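Local atomic coordinates of sulfur oxidation protein soxB (Thermus thermophilus, PDB entry 2WDD), a protein that hydrolyses the sulfur-sulfur bond of cysteine S-thiosulfonate to release sulfate in the Sox pathway of sulfur oxidation, using a manganese-containing active site. Residues M160-W164 / G216-V222; T369-D375 / Y555-V560; Y378-L384 / V542-N547. All blocks are in the same frame, centred on the assembly; numbering follows the deposited sequence. Where two conformers were deposited one is given.

Contact 1 of 3, residues M160-W164 / G216-V222; sequences MVSHW and GASYPYV. With MN (manganese (II) ion), chain H.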
loop_
_atom_site.group_PDB
_atom_site.type_symbol
_atom_site.label_atom_id
_atom_site.label_comp_id
_atom_site.label_asym_id
_atom_site.label_seq_id
_atom_site.Cartn_x
_atom_site.Cartn_y
_atom_site.Cartn_z
ATOM N N MET A 160 -3.720 13.871 8.004
ATOM C CA MET A 160 -3.617 12.479 7.599
ATOM C C MET A 160 -5.018 11.895 7.562
ATOM O O MET A 160 -5.966 12.447 8.156
ATOM C CB MET A 160 -2.721 11.654 8.525
ATOM C CG MET A 160 -3.439 11.040 9.718
ATOM S SD MET A 160 -2.309 9.986 10.742
ATOM C CE MET A 160 -2.349 8.427 9.806
ATOM N N VAL A 161 -5.158 10.812 6.799
ATOM C CA VAL A 161 -6.372 10.021 6.755
ATOM C C VAL A 161 -5.969 8.598 7.170
ATOM O O VAL A 161 -4.829 8.386 7.617
ATOM C CB VAL A 161 -7.127 10.102 5.422
ATOM C CG1 VAL A 161 -7.609 11.541 5.191
ATOM C CG2 VAL A 161 -6.272 9.621 4.255
ATOM N N SER A 162 -6.876 7.634 7.043
ATOM C CA SER A 162 -6.551 6.321 7.584
ATOM C C SER A 162 -7.094 5.085 6.888
ATOM O O SER A 162 -8.023 5.140 6.096
ATOM C CB SER A 162 -7.059 6.281 9.027
ATOM O OG SER A 162 -8.481 6.178 9.035
ATOM N N HIS A 163 -6.500 3.957 7.269
ATOM C CA HIS A 163 -6.930 2.632 6.867
ATOM C C HIS A 163 -6.373 1.610 7.864
ATOM O O HIS A 163 -7.049 1.274 8.852
ATOM C CB HIS A 163 -6.563 2.279 5.429
ATOM C CG HIS A 163 -6.789 0.833 5.097
ATOM N ND1 HIS A 163 -6.222 0.226 3.999
ATOM C CD2 HIS A 163 -7.477 -0.137 5.750
ATOM C CE1 HIS A 163 -6.560 -1.053 3.978
ATOM N NE2 HIS A 163 -7.316 -1.302 5.035
ATOM N N TRP A 164 -5.130 1.159 7.654
ATOM C CA TRP A 164 -4.538 0.149 8.546
ATOM C C TRP A 164 -4.333 0.620 9.974
ATOM O O TRP A 164 -4.143 -0.191 10.871
ATOM C CB TRP A 164 -3.231 -0.419 7.979
ATOM C CG TRP A 164 -3.462 -1.494 6.954
ATOM C CD1 TRP A 164 -3.691 -1.323 5.615
ATOM C CD2 TRP A 164 -3.417 -2.901 7.176
ATOM N NE1 TRP A 164 -3.842 -2.544 4.997
ATOM C CE2 TRP A 164 -3.674 -3.531 5.940
ATOM C CE3 TRP A 164 -3.226 -3.693 8.315
ATOM C CZ2 TRP A 164 -3.759 -4.919 5.814
ATOM C CZ3 TRP A 164 -3.298 -5.073 8.177
ATOM C CH2 TRP A 164 -3.565 -5.665 6.941
ATOM N N GLY A 216 -10.899 14.972 3.857
ATOM C CA GLY A 216 -10.331 13.650 4.050
ATOM C C GLY A 216 -11.316 12.508 3.866
ATOM O O GLY A 216 -12.494 12.604 4.214
ATOM N N ALA A 217 -10.814 11.398 3.340
ATOM C CA ALA A 217 -11.615 10.184 3.195
ATOM C C ALA A 217 -10.785 8.981 3.612
ATOM O O ALA A 217 -9.689 8.772 3.096
ATOM C CB ALA A 217 -12.111 10.007 1.772
ATOM N N SER A 218 -11.278 8.239 4.599
ATOM C CA SER A 218 -10.609 7.015 5.034
ATOM C C SER A 218 -11.152 5.814 4.247
ATOM O O SER A 218 -12.207 5.882 3.618
ATOM C CB SER A 218 -10.796 6.802 6.534
ATOM O OG SER A 218 -9.939 7.664 7.256
ATOM N N TYR A 219 -10.425 4.703 4.284
ATOM C CA TYR A 219 -10.815 3.517 3.523
ATOM C C TYR A 219 -12.218 3.065 3.907
ATOM O O TYR A 219 -12.492 2.834 5.081
ATOM C CB TYR A 219 -9.823 2.391 3.805
ATOM C CG TYR A 219 -9.992 1.176 2.924
ATOM C CD1 TYR A 219 -10.000 1.285 1.539
ATOM C CD2 TYR A 219 -10.072 -0.092 3.481
ATOM C CE1 TYR A 219 -10.137 0.170 0.729
ATOM C CE2 TYR A 219 -10.197 -1.219 2.675
ATOM C CZ TYR A 219 -10.214 -1.085 1.311
ATOM O OH TYR A 219 -10.326 -2.215 0.516
ATOM N N PRO A 220 -13.111 2.900 2.919
ATOM C CA PRO A 220 -14.505 2.538 3.244
ATOM C C PRO A 220 -14.749 1.081 3.618
ATOM O O PRO A 220 -15.832 0.740 4.113
ATOM C CB PRO A 220 -15.271 2.872 1.959
ATOM C CG PRO A 220 -14.238 2.886 0.878
ATOM C CD PRO A 220 -12.964 3.348 1.519
ATOM N N TYR A 221 -13.763 0.222 3.380
ATOM C CA TYR A 221 -13.953 -1.204 3.608
ATOM C C TYR A 221 -13.207 -1.784 4.800
ATOM O O TYR A 221 -12.919 -2.983 4.849
ATOM C CB TYR A 221 -13.656 -1.974 2.323
ATOM C CG TYR A 221 -14.390 -1.404 1.130
ATOM C CD1 TYR A 221 -15.779 -1.413 1.076
ATOM C CD2 TYR A 221 -13.700 -0.815 0.080
ATOM C CE1 TYR A 221 -16.458 -0.877 -0.010
ATOM C CE2 TYR A 221 -14.371 -0.294 -1.018
ATOM C CZ TYR A 221 -15.749 -0.329 -1.055
ATOM O OH TYR A 221 -16.423 0.209 -2.130
ATOM N N VAL A 222 -12.926 -0.943 5.784
ATOM C CA VAL A 222 -12.226 -1.402 6.976
ATOM C C VAL A 222 -12.937 -2.559 7.678
ATOM O O VAL A 222 -12.290 -3.476 8.186
ATOM C CB VAL A 222 -11.963 -0.225 7.952
ATOM C CG1 VAL A 222 -11.240 -0.705 9.201
ATOM C CG2 VAL A 222 -11.163 0.885 7.263
HETATM MN MN MN H . -4.778 0.957 2.457
HETATM O O HOH W 1 -3.248 0.209 1.204
#

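Contact 2 of 3, residues T369-D375 / Y555-V560; sequences TLLYKRD and YRLPEV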
loop_
_atom_site.group_PDB
_atom_site.type_symbol
_atom_site.label_atom_id
_atom_site.label_comp_id
_atom_site.label_asym_id
_atom_site.label_seq_id
_atom_site.Cartn_x
_atom_site.Cartn_y
_atom_site.Cartn_z
ATOM N N THR A 369 18.495 -14.723 -4.362
ATOM C CA THR A 369 17.842 -14.049 -5.471
ATOM C C THR A 369 16.813 -13.034 -4.979
ATOM O O THR A 369 16.542 -12.935 -3.792
ATOM C CB THR A 369 17.204 -15.055 -6.438
ATOM O OG1 THR A 369 16.175 -15.768 -5.753
ATOM C CG2 THR A 369 18.247 -16.058 -6.943
ATOM N N LEU A 370 16.257 -12.274 -5.917
ATOM C CA LEU A 370 15.295 -11.223 -5.600
ATOM C C LEU A 370 14.014 -11.746 -4.978
ATOM O O LEU A 370 13.335 -12.582 -5.573
ATOM C CB LEU A 370 14.902 -10.518 -6.896
ATOM C CG LEU A 370 14.041 -9.259 -6.737
ATOM C CD1 LEU A 370 14.842 -8.161 -6.061
ATOM C CD2 LEU A 370 13.528 -8.811 -8.118
ATOM N N LEU A 371 13.659 -11.206 -3.818
ATOM C CA LEU A 371 12.394 -11.544 -3.163
ATOM C C LEU A 371 11.510 -10.293 -3.258
ATOM O O LEU A 371 11.832 -9.247 -2.689
ATOM C CB LEU A 371 12.613 -11.917 -1.689
ATOM C CG LEU A 371 13.387 -13.219 -1.471
ATOM C CD1 LEU A 371 13.677 -13.429 0.020
ATOM C CD2 LEU A 371 12.565 -14.405 -2.037
ATOM N N TYR A 372 10.437 -10.390 -4.037
ATOM C CA TYR A 372 9.514 -9.265 -4.199
ATOM C C TYR A 372 8.124 -9.736 -3.788
ATOM O O TYR A 372 7.837 -10.936 -3.789
ATOM C CB TYR A 372 9.506 -8.735 -5.645
ATOM C CG TYR A 372 9.089 -9.755 -6.685
ATOM C CD1 TYR A 372 7.766 -9.842 -7.110
ATOM C CD2 TYR A 372 10.013 -10.638 -7.241
ATOM C CE1 TYR A 372 7.384 -10.742 -8.097
ATOM C CE2 TYR A 372 9.638 -11.553 -8.202
ATOM C CZ TYR A 372 8.315 -11.628 -8.608
ATOM O OH TYR A 372 7.933 -12.529 -9.576
ATOM N N LYS A 373 7.274 -8.778 -3.439
ATOM C CA LYS A 373 5.939 -9.067 -2.940
ATOM C C LYS A 373 4.782 -8.685 -3.853
ATOM O O LYS A 373 3.804 -9.422 -3.967
ATOM C CB LYS A 373 5.739 -8.329 -1.606
ATOM C CG LYS A 373 4.291 -8.313 -1.109
ATOM C CD LYS A 373 3.943 -9.651 -0.461
ATOM C CE LYS A 373 2.461 -9.751 -0.082
ATOM N NZ LYS A 373 2.251 -10.885 0.874
ATOM N N ARG A 374 4.857 -7.514 -4.475
ATOM C CA ARG A 374 3.741 -7.022 -5.272
ATOM C C ARG A 374 3.559 -7.657 -6.641
ATOM O O ARG A 374 4.520 -7.805 -7.395
ATOM C CB ARG A 374 3.791 -5.500 -5.390
ATOM C CG ARG A 374 3.614 -4.769 -4.066
ATOM C CD ARG A 374 2.618 -3.629 -4.202
ATOM N NE ARG A 374 1.425 -4.039 -4.938
ATOM C CZ ARG A 374 0.804 -3.282 -5.838
ATOM N NH1 ARG A 374 -0.275 -3.739 -6.454
ATOM N NH2 ARG A 374 1.245 -2.061 -6.104
ATOM N N ASP A 375 2.310 -8.013 -6.944
ATOM C CA ASP A 375 1.931 -8.600 -8.227
ATOM C C ASP A 375 0.456 -8.971 -8.145
ATOM O O ASP A 375 -0.044 -9.280 -7.068
ATOM C CB ASP A 375 2.738 -9.870 -8.531
ATOM C CG ASP A 375 2.478 -10.395 -9.941
ATOM O OD1 ASP A 375 2.905 -9.699 -10.882
ATOM O OD2 ASP A 375 1.788 -11.433 -10.121
ATOM N N TYR A 555 2.195 -12.988 -19.058
ATOM C CA TYR A 555 2.516 -12.886 -17.644
ATOM C C TYR A 555 3.999 -12.552 -17.526
ATOM O O TYR A 555 4.843 -13.266 -18.066
ATOM C CB TYR A 555 2.180 -14.183 -16.906
ATOM C CG TYR A 555 2.395 -14.028 -15.434
ATOM C CD1 TYR A 555 1.477 -13.326 -14.659
ATOM C CD2 TYR A 555 3.615 -14.360 -14.862
ATOM C CE1 TYR A 555 1.721 -13.079 -13.307
ATOM C CE2 TYR A 555 3.871 -14.118 -13.514
ATOM C CZ TYR A 555 2.916 -13.459 -12.749
ATOM O OH TYR A 555 3.173 -13.166 -11.425
ATOM N N ARG A 556 4.313 -11.435 -16.877
ATOM C CA ARG A 556 5.701 -10.975 -16.820
ATOM C C ARG A 556 6.420 -11.286 -15.522
ATOM O O ARG A 556 5.817 -11.298 -14.456
ATOM C CB ARG A 556 5.784 -9.465 -17.084
ATOM C CG ARG A 556 5.159 -9.032 -18.407
ATOM C CD ARG A 556 5.977 -9.574 -19.575
ATOM N NE ARG A 556 7.364 -9.132 -19.487
ATOM C CZ ARG A 556 7.794 -7.944 -19.901
ATOM N NH1 ARG A 556 6.949 -7.088 -20.467
ATOM N NH2 ARG A 556 9.070 -7.609 -19.755
ATOM N N LEU A 557 7.739 -11.437 -15.624
ATOM C CA LEU A 557 8.583 -11.654 -14.464
ATOM C C LEU A 557 9.771 -10.707 -14.503
ATOM O O LEU A 557 10.297 -10.372 -15.568
ATOM C CB LEU A 557 9.119 -13.078 -14.439
ATOM C CG LEU A 557 8.108 -14.183 -14.141
ATOM C CD1 LEU A 557 8.780 -15.537 -14.383
ATOM C CD2 LEU A 557 7.608 -14.088 -12.699
ATOM N N PRO A 558 10.261 -10.325 -13.328
ATOM C CA PRO A 558 11.444 -9.465 -13.311
ATOM C C PRO A 558 12.707 -10.314 -13.404
ATOM O O PRO A 558 12.646 -11.539 -13.352
ATOM C CB PRO A 558 11.393 -8.860 -11.902
ATOM C CG PRO A 558 10.800 -9.984 -11.076
ATOM C CD PRO A 558 9.744 -10.598 -11.971
ATOM N N GLU A 559 13.854 -9.650 -13.513
ATOM C CA GLU A 559 15.149 -10.326 -13.503
ATOM C C GLU A 559 15.499 -10.467 -12.025
ATOM O O GLU A 559 15.546 -9.474 -11.299
ATOM C CB GLU A 559 16.208 -9.470 -14.203
ATOM C CG GLU A 559 17.633 -9.941 -13.973
ATOM C CD GLU A 559 17.875 -11.338 -14.506
ATOM O OE1 GLU A 559 17.636 -11.561 -15.713
ATOM O OE2 GLU A 559 18.297 -12.213 -13.720
ATOM N N VAL A 560 15.667 -11.699 -11.565
ATOM C CA VAL A 560 15.925 -11.944 -10.155
ATOM C C VAL A 560 17.366 -12.113 -9.702
ATOM O O VAL A 560 17.603 -12.398 -8.531
ATOM C CB VAL A 560 15.037 -13.070 -9.614
ATOM C CG1 VAL A 560 13.567 -12.783 -9.922
ATOM C CG2 VAL A 560 15.463 -14.401 -10.201
HETATM O O HOH W 2 5.418 -12.115 -10.287
#

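Contact 3 of 3, residues Y378-L384 / V542-N547; sequences YSTWDQL and VRPEPN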
loop_
_atom_site.group_PDB
_atom_site.type_symbol
_atom_site.label_atom_id
_atom_site.label_comp_id
_atom_site.label_asym_id
_atom_site.label_seq_id
_atom_site.Cartn_x
_atom_site.Cartn_y
_atom_site.Cartn_z
ATOM N N TYR A 378 1.289 -13.577 -8.231
ATOM C CA TYR A 378 2.369 -14.407 -7.735
ATOM C C TYR A 378 3.588 -13.574 -7.368
ATOM O O TYR A 378 3.898 -12.592 -8.026
ATOM C CB TYR A 378 2.765 -15.399 -8.847
ATOM C CG TYR A 378 4.078 -16.108 -8.593
ATOM C CD1 TYR A 378 4.122 -17.284 -7.867
ATOM C CD2 TYR A 378 5.273 -15.586 -9.077
ATOM C CE1 TYR A 378 5.332 -17.904 -7.577
ATOM C CE2 TYR A 378 6.496 -16.195 -8.789
ATOM C CZ TYR A 378 6.508 -17.363 -8.054
ATOM O OH TYR A 378 7.708 -17.976 -7.767
ATOM N N SER A 379 4.296 -13.991 -6.328
ATOM C CA SER A 379 5.532 -13.311 -5.962
ATOM C C SER A 379 6.554 -14.294 -5.382
ATOM O O SER A 379 6.194 -15.336 -4.842
ATOM C CB SER A 379 5.277 -12.172 -4.976
ATOM O OG SER A 379 5.194 -12.676 -3.646
ATOM N N THR A 380 7.836 -13.957 -5.466
ATOM C CA THR A 380 8.844 -14.860 -4.899
ATOM C C THR A 380 8.827 -14.825 -3.378
ATOM O O THR A 380 9.096 -15.851 -2.737
ATOM C CB THR A 380 10.242 -14.569 -5.439
ATOM O OG1 THR A 380 10.502 -13.168 -5.293
ATOM C CG2 THR A 380 10.345 -14.986 -6.906
ATOM N N TRP A 381 8.500 -13.672 -2.790
ATOM C CA TRP A 381 8.394 -13.613 -1.334
ATOM C C TRP A 381 7.275 -14.549 -0.871
ATOM O O TRP A 381 7.461 -15.324 0.063
ATOM C CB TRP A 381 8.104 -12.191 -0.824
ATOM C CG TRP A 381 7.669 -12.217 0.632
ATOM C CD1 TRP A 381 6.391 -12.107 1.108
ATOM C CD2 TRP A 381 8.486 -12.565 1.766
ATOM N NE1 TRP A 381 6.375 -12.295 2.475
ATOM C CE2 TRP A 381 7.649 -12.572 2.900
ATOM C CE3 TRP A 381 9.861 -12.806 1.936
ATOM C CZ2 TRP A 381 8.133 -12.837 4.189
ATOM C CZ3 TRP A 381 10.338 -13.076 3.214
ATOM C CH2 TRP A 381 9.476 -13.093 4.320
ATOM N N ASP A 382 6.110 -14.487 -1.516
ATOM C CA ASP A 382 5.002 -15.327 -1.070
ATOM C C ASP A 382 5.289 -16.804 -1.287
ATOM O O ASP A 382 4.836 -17.660 -0.513
ATOM C CB ASP A 382 3.680 -14.903 -1.703
ATOM C CG ASP A 382 3.228 -13.538 -1.232
ATOM O OD1 ASP A 382 3.160 -13.312 -0.003
ATOM O OD2 ASP A 382 3.043 -12.649 -2.087
ATOM N N GLN A 383 6.068 -17.117 -2.318
ATOM C CA GLN A 383 6.445 -18.504 -2.515
ATOM C C GLN A 383 7.350 -18.940 -1.363
ATOM O O GLN A 383 7.202 -20.047 -0.840
ATOM C CB GLN A 383 7.098 -18.763 -3.872
ATOM C CG GLN A 383 7.578 -20.202 -3.952
ATOM C CD GLN A 383 8.035 -20.628 -5.316
ATOM O OE1 GLN A 383 7.562 -20.125 -6.327
ATOM N NE2 GLN A 383 8.930 -21.616 -5.354
ATOM N N LEU A 384 8.273 -18.074 -0.951
ATOM C CA LEU A 384 9.158 -18.399 0.163
ATOM C C LEU A 384 8.329 -18.723 1.409
ATOM O O LEU A 384 8.593 -19.707 2.108
ATOM C CB LEU A 384 10.105 -17.228 0.442
ATOM C CG LEU A 384 11.104 -17.381 1.589
ATOM C CD1 LEU A 384 12.227 -16.363 1.436
ATOM C CD2 LEU A 384 10.403 -17.204 2.926
ATOM N N VAL A 542 14.758 -18.670 -4.081
ATOM C CA VAL A 542 13.430 -18.850 -4.622
ATOM C C VAL A 542 13.302 -18.259 -6.007
ATOM O O VAL A 542 12.999 -17.073 -6.156
ATOM C CB VAL A 542 12.399 -18.224 -3.673
ATOM C CG1 VAL A 542 10.986 -18.489 -4.167
ATOM C CG2 VAL A 542 12.603 -18.755 -2.257
ATOM N N ARG A 543 13.514 -19.082 -7.021
ATOM C CA ARG A 543 13.386 -18.565 -8.365
ATOM C C ARG A 543 11.925 -18.463 -8.759
ATOM O O ARG A 543 11.077 -19.218 -8.292
ATOM C CB ARG A 543 14.223 -19.341 -9.375
ATOM C CG ARG A 543 15.639 -18.785 -9.523
ATOM C CD ARG A 543 16.308 -19.271 -10.799
ATOM N NE ARG A 543 17.086 -18.214 -11.441
ATOM C CZ ARG A 543 16.587 -17.343 -12.311
ATOM N NH1 ARG A 543 15.306 -17.400 -12.646
ATOM N NH2 ARG A 543 17.368 -16.415 -12.846
ATOM N N PRO A 544 11.611 -17.470 -9.592
ATOM C CA PRO A 544 10.217 -17.264 -9.971
ATOM C C PRO A 544 9.681 -18.419 -10.790
ATOM O O PRO A 544 10.178 -18.717 -11.878
ATOM C CB PRO A 544 10.253 -15.991 -10.838
ATOM C CG PRO A 544 11.629 -15.453 -10.725
ATOM C CD PRO A 544 12.521 -16.566 -10.308
ATOM N N GLU A 545 8.652 -19.060 -10.263
ATOM C CA GLU A 545 8.004 -20.150 -10.968
ATOM C C GLU A 545 6.503 -19.976 -10.789
ATOM O O GLU A 545 5.862 -20.618 -9.965
ATOM C CB GLU A 545 8.521 -21.503 -10.486
ATOM C CG GLU A 545 9.968 -21.749 -10.911
ATOM C CD GLU A 545 10.472 -23.134 -10.555
ATOM O OE1 GLU A 545 10.327 -23.536 -9.382
ATOM O OE2 GLU A 545 11.047 -23.804 -11.439
ATOM N N PRO A 546 5.941 -19.029 -11.540
ATOM C CA PRO A 546 4.507 -18.736 -11.419
ATOM C C PRO A 546 3.650 -19.979 -11.536
ATOM O O PRO A 546 3.918 -20.864 -12.349
ATOM C CB PRO A 546 4.224 -17.791 -12.588
ATOM C CG PRO A 546 5.544 -17.278 -13.024
ATOM C CD PRO A 546 6.573 -18.310 -12.659
ATOM N N ASN A 547 2.595 -20.020 -10.740
ATOM C CA ASN A 547 1.705 -21.175 -10.724
ATOM C C ASN A 547 0.385 -20.869 -11.422
ATOM O O ASN A 547 -0.592 -21.597 -11.260
ATOM C CB ASN A 547 1.415 -21.566 -9.284
ATOM C CG ASN A 547 0.717 -20.462 -8.517
ATOM O OD1 ASN A 547 1.000 -19.269 -8.713
ATOM N ND2 ASN A 547 -0.226 -20.847 -7.658
HETATM O O HOH W 3 5.597 -21.716 -7.534
HETATM O O HOH W 4 10.566 -21.901 -7.567
#

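Contact 1 of 3, residues M160-W164 / G216-V222
H163 and Y219 meet beside the dinuclear manganese site, where the loop after strand 159-160 runs along the end of strand 210-217 and the type I turn Y219-V222 that follows it. H163 binds one manganese through ND1 at 2.2 Å; D132, H263 and H286 complete the protein ligands of that ion, and a water lies 2.1 Å from the metal. A bound sulfate also lies close to the H163 side chain. The imidazole is clamped on both faces. Y219 CD2 sits over the centre of one face, 3.4 Å from H163 NE2, while CD1 of W164 covers the other nearer the rim. The H163 and Y219 side chains run side by side in the same direction, their ring planes inclined by 35°, so the pair is neither a parallel stack nor edge-to-face. In both residues CG stands anti to the backbone N (chi1 170° in H163, -171° in Y219), which carries the two rings out from their loops in the same direction. V222 CG2 adds an apolar touch at H163 CD2.

Beneath the rings the backbones are tied by a nearly straight bond from Y219 N to S162 O, 3.0 Å long. The same serine also uses its side chain: S162 OG and S218 OG meet at 2.7 Å, a hydrogen bond in which either may be donor; S218 OG also bonds S186, and S162 OG bonds W166 NE1. Farther along, V161 CG1 presses on G216 CA at 3.6 Å.

Because H163 NE2 is hydrogen-bonded to H226 while ND1 holds the metal, both ring nitrogens are engaged. Together with the cover on both faces, this restricts rotation of the imidazole and probably keeps ND1 pointed at the manganese.

Contact 2 of 3, residues T369-D375 / Y555-V560
D375 and Y555 form the shortest polar link between these two loops: Y555 OH donates to D375 OD2 at 2.6 Å. The side chains approach from opposite directions, with carboxylate and ring planes 82° apart; OD2 lies at the edge of the phenol ring, yet the hydroxyl reaches it from above the carboxylate plane. Water 2 also donates to Y555 OH, at 2.7 Å, and bonds Y372 OH in turn, joining the two phenols through one solvent molecule.

The Y372 ring carries much of the apolar packing. Its CE2 rests 3.5 Å from P558 CG, and L557 CD2 touches its hydroxyl oxygen, the leucine crossing the tyrosine at about a right angle. The chi1 of 60° sets CG between the backbone N and carbonyl carbon of Y372 and turns the ring toward the proline. Beyond it, L370 CD2 reaches P558 CG, and the CB atoms of L370 and V560 pack at 3.7 Å. The backbones join here through L370 N, which donates to V560 O at 2.9 Å; T369 CB leans on the same oxygen.

Farther out, D375 is positioned by N51 ND2 at OD1 and by L377 N at OD2, and R556 forms a salt bridge with E68. The loop 369-375 leads from strand 365-367 to helix 380-392, against which L371 packs with its side chain on T380 and L384, while 555-560 belongs to the C-terminal tail after strand 548-550. The two run roughly antiparallel, laying the tail along the approach to that helix.

Contact 3 of 3, residues Y378-L384 / V542-N547
Y378 faces the loop 542-547 just ahead of helix 380-392, its ring covered by P546 and its hydroxyl bonded to the backbone at E545. With CG anti to the backbone N (chi1 167°), the phenol extends along the proline-rich chain. P546 CA stands 3.8 Å from the ring centroid and 7° off the normal, a CH-pi contact over the face, while P544 CA meets the edge near the hydroxyl. E545 N donates to Y378 OH at 2.9 Å in a nearly straight bond, and that hydroxyl donates to Q383 OE1 at 2.6 Å, arriving from above the carbonyl plane of the amide.

Q383 reaches this position through an extended chain (chi1 175°), running antiparallel alongside the V542 side chain with its CG 3.8 Å from V542 CG1. The methyls of V542 divide the helix surface: CG1 lies against Q383 and T380 O, CG2 against L384 CB at 4.0 Å. T380 turns CG2 onto V542 O and P544, while its OG1 bonds back to L370. At the helix start, the N-cap S379 accepts from D382 N and donates to D382 OD2.

Waters extend the polar seam. Water 3 donates to Q383 OE1 and E545 O; water 4 accepts from Q383 NE2, which also bonds E387, and donates to R543 O. Replacing Y378 with a phenylalanine would probably leave E545 N and Q383 OE1 without their shared hydroxyl and the amide held by fewer bonds. As it stands, the phenol hydroxyl accepts from the loop and donates to the helix, so it bridges the two and helps hold the Q383 amide in place.

In the fold
Contacts 2 and 3 are neighbours, with centres 8 Å apart; contact 1 lies across the chain's centre, 29 Å from contact 2 and 31 Å from contact 3 between centres. Contact 1 closes first along the sequence, joining the loop after strand 159-160, of one sheet, to the end of strand 210-217, of another, beside the manganese ions. Contact 2 then spans residues 369 to 560, and contact 3 falls within that span. K373 of contact 2 forms a salt bridge with D382 on helix 380-392; away from the helix, V560 packs on P544. The last part of the chain thus returns to the loop entering this helix, while metal binding belongs to the earlier part.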